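PDB 4EWG: beta-ketoacyl synthase from Burkholderia phymatum, which probably acts as a 3-oxoacyl-[acyl-carrier-protein] synthase, condensing acyl chains with malonyl-carrier-protein units. Local coordinates for residues A[351-354]-A[355-359]; A[342-345]-A[346-350]; A[81-84]-A[85-89]. All coordinates share one frame; numbering follows the deposited sequence.

Contact 1 (A[351-354]-A[355-359])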
ATOM      1  N   TRP A 351     -12.729 -15.527 -10.681  1.00 15.48           N
ATOM      2  CA  TRP A 351     -13.992 -16.072 -11.202  1.00 16.07           C
ATOM      3  C   TRP A 351     -14.206 -15.714 -12.639  1.00 16.70           C
ATOM      4  O   TRP A 351     -14.736 -16.522 -13.385  1.00 17.72           O
ATOM      5  CB  TRP A 351     -15.156 -15.621 -10.352  1.00 15.97           C
ATOM      6  CG  TRP A 351     -15.123 -16.254  -8.964  1.00 15.82           C
ATOM      7  CD1 TRP A 351     -14.080 -16.960  -8.389  1.00 15.79           C
ATOM      8  CD2 TRP A 351     -16.157 -16.230  -7.958  1.00 15.95           C
ATOM      9  NE1 TRP A 351     -14.396 -17.355  -7.148  1.00 15.90           N
ATOM     10  CE2 TRP A 351     -15.632 -16.932  -6.825  1.00 16.25           C
ATOM     11  CE3 TRP A 351     -17.429 -15.711  -7.894  1.00 16.66           C
ATOM     12  CZ2 TRP A 351     -16.359 -17.109  -5.675  1.00 16.74           C
ATOM     13  CZ3 TRP A 351     -18.164 -15.874  -6.717  1.00 17.00           C
ATOM     14  CH2 TRP A 351     -17.638 -16.567  -5.632  1.00 17.00           C
ATOM     15  N   THR A 352     -13.781 -14.514 -13.056  1.00 16.36           N
ATOM     16  CA  THR A 352     -13.862 -14.125 -14.468  1.00 16.90           C
ATOM     17  C   THR A 352     -13.018 -15.060 -15.377  1.00 17.36           C
ATOM     18  O   THR A 352     -13.440 -15.386 -16.472  1.00 17.58           O
ATOM     19  CB  THR A 352     -13.453 -12.651 -14.677  1.00 16.15           C
ATOM     20  OG1 THR A 352     -14.386 -11.834 -14.001  1.00 15.94           O
ATOM     21  CG2 THR A 352     -13.443 -12.254 -16.136  1.00 16.48           C
ATOM     22  N   ILE A 353     -11.839 -15.470 -14.914  1.00 17.56           N
ATOM     23  CA  ILE A 353     -11.000 -16.408 -15.665  1.00 18.30           C
ATOM     24  C   ILE A 353     -11.627 -17.816 -15.690  1.00 19.25           C
ATOM     25  O   ILE A 353     -11.619 -18.481 -16.720  1.00 20.56           O
ATOM     26  CB  ILE A 353      -9.583 -16.491 -15.102  1.00 17.76           C
ATOM     27  CG1 ILE A 353      -8.834 -15.175 -15.311  1.00 17.21           C
ATOM     28  CG2 ILE A 353      -8.791 -17.578 -15.798  1.00 17.58           C
ATOM     29  CD1 ILE A 353      -7.562 -15.107 -14.511  1.00 16.29           C
ATOM     30  N   GLU A 354     -12.201 -18.231 -14.576  1.00 19.65           N
ATOM     31  CA  GLU A 354     -12.896 -19.506 -14.511  1.00 20.83           C
ATOM     32  C   GLU A 354     -14.085 -19.539 -15.477  1.00 21.50           C
ATOM     33  O   GLU A 354     -14.298 -20.525 -16.173  1.00 22.29           O
ATOM     34  CB  GLU A 354     -13.404 -19.793 -13.101  1.00 20.95           C
ATOM     35  CG  GLU A 354     -12.324 -19.837 -12.043  1.00 21.04           C
ATOM     36  CD  GLU A 354     -11.581 -21.162 -11.967  1.00 22.17           C
ATOM     37  OE1 GLU A 354     -11.390 -21.821 -13.009  1.00 23.10           O
ATOM     38  OE2 GLU A 354     -11.170 -21.532 -10.840  1.00 22.60           O
ATOM     39  N   MET A 355     -14.838 -18.445 -15.536  1.00 21.21           N
ATOM     40  CA  MET A 355     -15.956 -18.362 -16.432  1.00 21.88           C
ATOM     41  C   MET A 355     -15.480 -18.347 -17.878  1.00 22.87           C
ATOM     42  O   MET A 355     -16.033 -19.059 -18.725  1.00 24.20           O
ATOM     43  CB  MET A 355     -16.766 -17.129 -16.114  1.00 21.68           C
ATOM     44  CG  MET A 355     -17.477 -17.241 -14.779  1.00 20.92           C
ATOM     45  SD  MET A 355     -18.656 -15.913 -14.498  1.00 19.58           S
ATOM     46  CE  MET A 355     -17.548 -14.508 -14.457  1.00 20.10           C
ATOM     47  N   MET A 356     -14.444 -17.573 -18.159  1.00 22.84           N
ATOM     48  CA  MET A 356     -13.867 -17.524 -19.508  1.00 23.53           C
ATOM     49  C   MET A 356     -13.433 -18.883 -19.982  1.00 23.58           C
ATOM     50  O   MET A 356     -13.705 -19.230 -21.102  1.00 23.64           O
ATOM     51  CB  MET A 356     -12.662 -16.567 -19.580  1.00 23.74           C
ATOM     52  CG  MET A 356     -11.913 -16.622 -20.907  1.00 24.16           C
ATOM     53  SD  MET A 356     -10.716 -15.310 -21.141  1.00 24.53           S
ATOM     54  CE  MET A 356      -9.310 -15.854 -20.180  1.00 23.83           C
ATOM     55  N   LYS A 357     -12.763 -19.655 -19.120  1.00 23.86           N
ATOM     56  CA  LYS A 357     -12.297 -21.010 -19.508  1.00 24.32           C
ATOM     57  C   LYS A 357     -13.432 -21.914 -19.890  1.00 25.00           C
ATOM     58  O   LYS A 357     -13.254 -22.828 -20.691  1.00 25.92           O
ATOM     59  CB  LYS A 357     -11.527 -21.693 -18.394  1.00 24.55           C
ATOM     60  CG  LYS A 357     -10.086 -21.219 -18.231  1.00 24.53           C
ATOM     61  CD  LYS A 357      -9.516 -21.640 -16.881  1.00 24.40           C
ATOM     62  CE  LYS A 357      -9.044 -23.084 -16.871  1.00 24.86           C
ATOM     63  NZ  LYS A 357      -8.875 -23.619 -15.481  1.00 24.86           N
ATOM     64  N   ARG A 358     -14.617 -21.663 -19.344  1.00 25.02           N
ATOM     65  CA  ARG A 358     -15.735 -22.565 -19.559  1.00 25.59           C
ATOM     66  C   ARG A 358     -16.813 -22.041 -20.476  1.00 26.26           C
ATOM     67  O   ARG A 358     -17.849 -22.684 -20.639  1.00 27.33           O
ATOM     68  CB  ARG A 358     -16.316 -22.938 -18.213  1.00 25.22           C
ATOM     69  CG  ARG A 358     -15.284 -23.623 -17.356  1.00 24.88           C
ATOM     70  CD  ARG A 358     -15.813 -23.920 -15.965  1.00 24.77           C
ATOM     71  NE  ARG A 358     -14.853 -24.720 -15.204  1.00 24.55           N
ATOM     72  CZ  ARG A 358     -13.706 -24.265 -14.691  1.00 24.14           C
ATOM     73  NH1 ARG A 358     -13.306 -22.990 -14.850  1.00 23.60           N
ATOM     74  NH2 ARG A 358     -12.943 -25.084 -14.004  1.00 24.18           N
ATOM     75  N   ASN A 359     -16.568 -20.909 -21.130  1.00 26.52           N
ATOM     76  CA  ASN A 359     -17.583 -20.288 -22.005  1.00 27.27           C
ATOM     77  C   ASN A 359     -18.939 -20.036 -21.346  1.00 27.93           C
ATOM     78  O   ASN A 359     -20.005 -20.092 -22.012  1.00 28.72           O
ATOM     79  CB  ASN A 359     -17.788 -21.141 -23.273  1.00 28.44           C
ATOM     80  CG  ASN A 359     -16.559 -21.175 -24.157  1.00 28.32           C
ATOM     81  OD1 ASN A 359     -15.667 -20.339 -24.040  1.00 27.68           O
ATOM     82  ND2 ASN A 359     -16.511 -22.149 -25.045  1.00 29.78           N
TER

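Contact 2 (A[342-345]-A[346-350])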
ATOM      1  N   GLY A 342     -11.721  -5.365   0.012  1.00 13.30           N
ATOM      2  CA  GLY A 342     -10.319  -5.688  -0.302  1.00 13.19           C
ATOM      3  C   GLY A 342     -10.153  -6.873  -1.242  1.00 13.04           C
ATOM      4  O   GLY A 342      -9.335  -6.837  -2.119  1.00 12.70           O
ATOM      5  N   ALA A 343     -10.978  -7.913  -1.046  1.00 13.48           N
ATOM      6  CA  ALA A 343     -10.915  -9.118  -1.865  1.00 13.92           C
ATOM      7  C   ALA A 343     -11.465  -8.948  -3.286  1.00 14.02           C
ATOM      8  O   ALA A 343     -11.145  -9.765  -4.151  1.00 14.74           O
ATOM      9  CB  ALA A 343     -11.645 -10.272  -1.163  1.00 14.00           C
ATOM     10  N   CYS A 344     -12.290  -7.930  -3.528  1.00 14.27           N
ATOM     11  CA  CYS A 344     -13.167  -7.940  -4.726  1.00 14.68           C
ATOM     12  C   CYS A 344     -12.444  -8.017  -6.065  1.00 14.52           C
ATOM     13  O   CYS A 344     -12.843  -8.802  -6.934  1.00 14.93           O
ATOM     14  CB  CYS A 344     -14.194  -6.792  -4.730  1.00 14.79           C
ATOM     15  SG  CYS A 344     -13.546  -5.179  -5.144  1.00 15.58           S
ATOM     16  N   GLY A 345     -11.362  -7.282  -6.226  1.00 14.02           N
ATOM     17  CA  GLY A 345     -10.631  -7.321  -7.502  1.00 14.25           C
ATOM     18  C   GLY A 345      -9.977  -8.666  -7.803  1.00 14.49           C
ATOM     19  O   GLY A 345      -9.925  -9.081  -8.966  1.00 14.65           O
ATOM     20  N   ALA A 346      -9.515  -9.362  -6.750  1.00 14.07           N
ATOM     21  CA  ALA A 346      -8.875 -10.656  -6.897  1.00 14.10           C
ATOM     22  C   ALA A 346      -9.893 -11.758  -7.096  1.00 14.60           C
ATOM     23  O   ALA A 346      -9.758 -12.574  -8.006  1.00 15.96           O
ATOM     24  CB  ALA A 346      -7.978 -10.962  -5.695  1.00 13.87           C
ATOM     25  N   LEU A 347     -10.926 -11.773  -6.269  1.00 14.92           N
ATOM     26  CA  LEU A 347     -11.988 -12.758  -6.384  1.00 15.00           C
ATOM     27  C   LEU A 347     -12.623 -12.655  -7.767  1.00 15.15           C
ATOM     28  O   LEU A 347     -12.810 -13.646  -8.442  1.00 16.18           O
ATOM     29  CB  LEU A 347     -13.020 -12.548  -5.282  1.00 14.95           C
ATOM     30  CG  LEU A 347     -14.250 -13.462  -5.129  1.00 15.70           C
ATOM     31  CD1 LEU A 347     -14.761 -13.344  -3.684  1.00 15.49           C
ATOM     32  CD2 LEU A 347     -15.388 -13.151  -6.094  1.00 15.42           C
ATOM     33  N   GLU A 348     -12.963 -11.448  -8.166  1.00 14.90           N
ATOM     34  CA  GLU A 348     -13.617 -11.214  -9.453  1.00 15.12           C
ATOM     35  C   GLU A 348     -12.723 -11.542 -10.623  1.00 15.04           C
ATOM     36  O   GLU A 348     -13.207 -12.043 -11.626  1.00 15.35           O
ATOM     37  CB  GLU A 348     -14.138  -9.766  -9.541  1.00 15.07           C
ATOM     38  CG  GLU A 348     -15.341  -9.562  -8.612  1.00 15.26           C
ATOM     39  CD  GLU A 348     -15.597  -8.123  -8.220  1.00 15.07           C
ATOM     40  OE1 GLU A 348     -15.170  -7.220  -8.928  1.00 15.86           O
ATOM     41  OE2 GLU A 348     -16.285  -7.888  -7.218  1.00 15.17           O
ATOM     42  N   ALA A 349     -11.410 -11.296 -10.491  1.00 14.78           N
ATOM     43  CA  ALA A 349     -10.492 -11.664 -11.549  1.00 14.68           C
ATOM     44  C   ALA A 349     -10.495 -13.204 -11.695  1.00 14.81           C
ATOM     45  O   ALA A 349     -10.654 -13.753 -12.790  1.00 14.98           O
ATOM     46  CB  ALA A 349      -9.105 -11.124 -11.264  1.00 14.43           C
ATOM     47  N   TRP A 350     -10.338 -13.876 -10.569  1.00 14.82           N
ATOM     48  CA  TRP A 350     -10.312 -15.351 -10.504  1.00 15.03           C
ATOM     49  C   TRP A 350     -11.549 -15.924 -11.170  1.00 15.47           C
ATOM     50  O   TRP A 350     -11.446 -16.694 -12.130  1.00 15.19           O
ATOM     51  CB  TRP A 350     -10.199 -15.750  -9.036  1.00 14.84           C
ATOM     52  CG  TRP A 350     -10.479 -17.187  -8.711  1.00 14.99           C
ATOM     53  CD1 TRP A 350     -10.358 -18.266  -9.535  1.00 15.58           C
ATOM     54  CD2 TRP A 350     -10.866 -17.726  -7.420  1.00 14.98           C
ATOM     55  NE1 TRP A 350     -10.714 -19.422  -8.875  1.00 16.28           N
ATOM     56  CE2 TRP A 350     -11.022 -19.151  -7.598  1.00 15.65           C
ATOM     57  CE3 TRP A 350     -11.170 -17.170  -6.190  1.00 14.86           C
ATOM     58  CZ2 TRP A 350     -11.409 -19.972  -6.586  1.00 15.76           C
ATOM     59  CZ3 TRP A 350     -11.565 -18.013  -5.173  1.00 15.06           C
ATOM     60  CH2 TRP A 350     -11.677 -19.378  -5.362  1.00 15.56           C
TER

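Contact 3 (A[81-84]-A[85-89])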
ATOM      1  N   ALA A  81      -6.140 -14.406   3.713  1.00 12.95           N
ATOM      2  CA  ALA A  81      -5.148 -14.098   2.685  1.00 12.44           C
ATOM      3  C   ALA A  81      -4.179 -15.287   2.539  1.00 12.61           C
ATOM      4  O   ALA A  81      -3.909 -15.730   1.430  1.00 12.26           O
ATOM      5  CB  ALA A  81      -4.388 -12.826   3.049  1.00 11.73           C
ATOM      6  N   VAL A  82      -3.683 -15.791   3.677  1.00 12.54           N
ATOM      7  CA  VAL A  82      -2.751 -16.909   3.683  1.00 13.02           C
ATOM      8  C   VAL A  82      -3.402 -18.202   3.147  1.00 13.50           C
ATOM      9  O   VAL A  82      -2.827 -18.897   2.327  1.00 13.53           O
ATOM     10  CB  VAL A  82      -2.167 -17.139   5.075  1.00 13.15           C
ATOM     11  CG1 VAL A  82      -1.365 -18.430   5.111  1.00 13.40           C
ATOM     12  CG2 VAL A  82      -1.281 -15.957   5.480  1.00 12.60           C
ATOM     13  N   ARG A  83      -4.648 -18.439   3.516  1.00 14.02           N
ATOM     14  CA  ARG A  83      -5.331 -19.624   3.061  1.00 14.70           C
ATOM     15  C   ARG A  83      -5.554 -19.577   1.545  1.00 14.60           C
ATOM     16  O   ARG A  83      -5.345 -20.564   0.850  1.00 14.68           O
ATOM     17  CB  ARG A  83      -6.654 -19.777   3.809  1.00 15.33           C
ATOM     18  CG  ARG A  83      -7.469 -20.982   3.382  1.00 16.22           C
ATOM     19  CD  ARG A  83      -6.661 -22.253   3.466  1.00 16.85           C
ATOM     20  NE  ARG A  83      -7.490 -23.410   3.181  1.00 17.66           N
ATOM     21  CZ  ARG A  83      -7.027 -24.598   2.825  1.00 18.40           C
ATOM     22  NH1 ARG A  83      -5.722 -24.784   2.684  1.00 18.76           N
ATOM     23  NH2 ARG A  83      -7.868 -25.608   2.590  1.00 18.82           N
ATOM     24  N   ALA A  84      -5.987 -18.406   1.047  1.00 14.03           N
ATOM     25  CA  ALA A  84      -6.141 -18.156  -0.385  1.00 13.77           C
ATOM     26  C   ALA A  84      -4.872 -18.456  -1.130  1.00 13.76           C
ATOM     27  O   ALA A  84      -4.880 -19.103  -2.196  1.00 13.82           O
ATOM     28  CB  ALA A  84      -6.541 -16.705  -0.630  1.00 13.22           C
ATOM     29  N   SER A  85      -3.774 -17.969  -0.571  1.00 13.44           N
ATOM     30  CA  SER A  85      -2.516 -18.019  -1.243  1.00 13.59           C
ATOM     31  C   SER A  85      -1.994 -19.453  -1.221  1.00 14.42           C
ATOM     32  O   SER A  85      -1.396 -19.900  -2.197  1.00 15.14           O
ATOM     33  CB  SER A  85      -1.544 -17.049  -0.570  1.00 13.29           C
ATOM     34  OG  SER A  85      -2.018 -15.731  -0.626  1.00 12.18           O
ATOM     35  N   GLU A  86      -2.248 -20.163  -0.117  1.00 14.81           N
ATOM     36  CA  GLU A  86      -1.956 -21.579   0.021  1.00 15.83           C
ATOM     37  C   GLU A  86      -2.676 -22.427  -1.026  1.00 16.28           C
ATOM     38  O   GLU A  86      -2.076 -23.310  -1.627  1.00 16.85           O
ATOM     39  CB  GLU A  86      -2.349 -22.071   1.414  1.00 16.34           C
ATOM     40  CG  GLU A  86      -2.000 -23.531   1.729  1.00 17.34           C
ATOM     41  CD  GLU A  86      -2.421 -23.927   3.151  1.00 17.94           C
ATOM     42  OE1 GLU A  86      -1.596 -24.404   3.945  1.00 18.32           O
ATOM     43  OE2 GLU A  86      -3.612 -23.738   3.498  1.00 18.51           O
ATOM     44  N   LEU A  87      -3.954 -22.149  -1.241  1.00 15.95           N
ATOM     45  CA  LEU A  87      -4.707 -22.861  -2.245  1.00 16.42           C
ATOM     46  C   LEU A  87      -4.111 -22.569  -3.652  1.00 16.56           C
ATOM     47  O   LEU A  87      -3.923 -23.488  -4.457  1.00 17.36           O
ATOM     48  CB  LEU A  87      -6.196 -22.486  -2.174  1.00 16.18           C
ATOM     49  CG  LEU A  87      -6.906 -23.071  -0.945  1.00 16.34           C
ATOM     50  CD1 LEU A  87      -8.152 -22.296  -0.516  1.00 15.89           C
ATOM     51  CD2 LEU A  87      -7.220 -24.566  -1.124  1.00 16.95           C
ATOM     52  N   ALA A  88      -3.785 -21.306  -3.910  1.00 16.01           N
ATOM     53  CA  ALA A  88      -3.296 -20.887  -5.226  1.00 15.95           C
ATOM     54  C   ALA A  88      -1.935 -21.482  -5.513  1.00 16.29           C
ATOM     55  O   ALA A  88      -1.669 -21.900  -6.628  1.00 16.75           O
ATOM     56  CB  ALA A  88      -3.227 -19.385  -5.326  1.00 15.14           C
ATOM     57  N   LEU A  89      -1.069 -21.485  -4.512  1.00 16.15           N
ATOM     58  CA  LEU A  89       0.218 -22.142  -4.637  1.00 16.63           C
ATOM     59  C   LEU A  89       0.092 -23.642  -4.916  1.00 17.67           C
ATOM     60  O   LEU A  89       0.808 -24.173  -5.767  1.00 18.71           O
ATOM     61  CB  LEU A  89       1.032 -21.941  -3.389  1.00 16.15           C
ATOM     62  CG  LEU A  89       1.681 -20.594  -3.266  1.00 15.39           C
ATOM     63  CD1 LEU A  89       2.204 -20.525  -1.835  1.00 15.30           C
ATOM     64  CD2 LEU A  89       2.787 -20.453  -4.297  1.00 15.26           C
TER

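Contact 1 (A[351-354]-A[355-359])
Glu-354 and Arg-358 meet one turn apart on the last turns of helix 344-358, in an i to i+4 ion pair next to the Schellman motif that ends this helix of the thiolase fold. The two side chains run side by side in the same direction, with the carboxylate and guanidinium planes turned 65° against each other. Arg-358 NH1 does the touching: it lies 2.9 Å from Glu-354 OE1, which it meets from above the carboxylate plane, and gives a second bond of 3.0 Å to the backbone O of Glu-354, which sits in the guanidinium plane. One nitrogen therefore holds both ends of the same glutamate, whereas the ordinary helix bond from Arg-358 N to Glu-354 O is weak at 3.4 Å. The glutamate chain bends at chi2 (-82°), while the arginine stays extended from CG to NE before folding NH1 back over the turn. Lys-357 NZ joins the network through a long ion pair with Glu-354 OE1, but its hydrogen bond goes to His-258 ND1. Trp-350 NE1, one turn earlier, bonds to Glu-354 OE2 and so helps to fix the carboxylate.

On the buried side of the helix, Met-355 brings its CE to 3.7 Å from Thr-352 CA and its CG to 3.2 Å from Trp-351 O, wrapping the preceding turn before packing on Tyr-301 and Asn-303 of strand 299-303. Ile-353 faces strand 8-16, and Trp-351 meets Trp-23 edge-to-face. At the chain's exit from the helix, Asn-359 takes a positive phi of 54°, and its N makes a weak bond of 3.3 Å to Met-356 O.

Contact 2 (A[342-345]-A[346-350])
Cys-344 and Glu-348 carry the side-chain part of this contact, one turn apart at the start of helix 344-358. The contact is between carbon and oxygen: Cys-344 CB lies 3.4 Å from Glu-348 OE2. The glutamate chain, extended beyond CG, runs back past the cysteine carbonyl, and its CD comes within 3.1 Å of Cys-344 O. With CG placed beside the backbone N (chi1 -71°), the acid is directed toward the N-terminal end of the helix. There OE2 forms a salt bridge with Lys-334 NZ, a pairing that resembles the family's Lys-Glu pair beside the active site.

Backbone bonds set the first turns of the helix, which begins near the centre of the folded chain. Packed between strands 238-246 and 391-398, from the two halves of the fold, it is a buried central helix of the layered alpha-beta-alpha-beta-alpha thiolase fold. Leu-347 N reaches Ala-343 O almost straight at 2.9 Å, with an N-H...O angle of 178°, and the same oxygen takes a weak bond from Ala-346 N. The next two rungs are Glu-348 N to Cys-344 O and Ala-349 N to Gly-345 O, the latter coming from above the carbonyl plane at 3.1 Å.

Among carbon-to-carbonyl contacts, Ala-349 CB sits 3.2 Å from Gly-345 O, and Leu-347 CB lies 3.5 Å from Ala-343 O. Outward from the turn, Ala-346, Leu-347 and Trp-350 all rest on Ala-240, while the Cys-344 side chain touches Asn-396, His-305 and His-339, histidines that probably correspond to those of the family's Cys-His-His active site.

Contact 3 (A[81-84]-A[85-89])
The guanidinium of Arg-83 has Leu-87 CD2 over one face, 3.8 Å above its plane and offset toward the rim, and the carboxylate of Glu-86 at its edge. There NH1 forms a salt bridge with OE2 of Glu-86, though the modelled separation is probably too short to be taken literally; the two planes are nearly perpendicular, 86° apart. The arginine reaches this place by a bend at chi2 (54°), which swings its end forward to the next turn, whereas Glu-86 is extended and crosses it. Leu-87 CD2 approaches Arg-83 NH2 to 3.9 Å, and its CD1 comes equally close to NE, so both methyls touch the arginine. The other oxygen of Glu-86, OE1, accepts a hydrogen bond from Trp-66 NE1, which helps to hold the carboxylate.

All this lies on the partly exposed side of helix 76-92, a helix of the thiolase fold whose buried flank packs on the large mixed sheet. On that flank Ala-84 and Ala-88 settle against strand 238-246, and Ala-81 touches helix 146-154.

On the buried side, the polar group is the hydroxyl of Ser-85. Its OG donates to Ala-81 O at 2.8 Å, with OG beside the backbone N (chi1 -61°), and the serine N reaches the same oxygen at 3.0 Å. The two donors come from opposite faces of the Ala-81 carbonyl plane. OG is also bonded to Thr-241 OG1, tying the helix to the sheet. The following rungs run from Glu-86 N to Val-82 O and from Leu-87 N to Arg-83 O, and Ala-88 N closes the turn on Ala-84 O at 3.0 Å.

Overall arrangement
Contacts 2 and 1 are successive parts of one helix, 344-358: contact 2 forms its start about 2 Å from the centre of the chain, and contact 1 its end, 16 Å from that centre, with 14 Å between the two contact centres. Contact 3 belongs to helix 76-92. Its centre is about 13 Å from that of contact 2 and 20 Å from that of contact 1, without touching either. Strand 238-246 links contacts 2 and 3, receiving Ala-346 and Ala-84. All three lie away from His-249, a calcium ligand seen in a crystal structure but with no metal bound in this chain. Contact 2 lies beside His-305 and His-339, probably the active-site histidines.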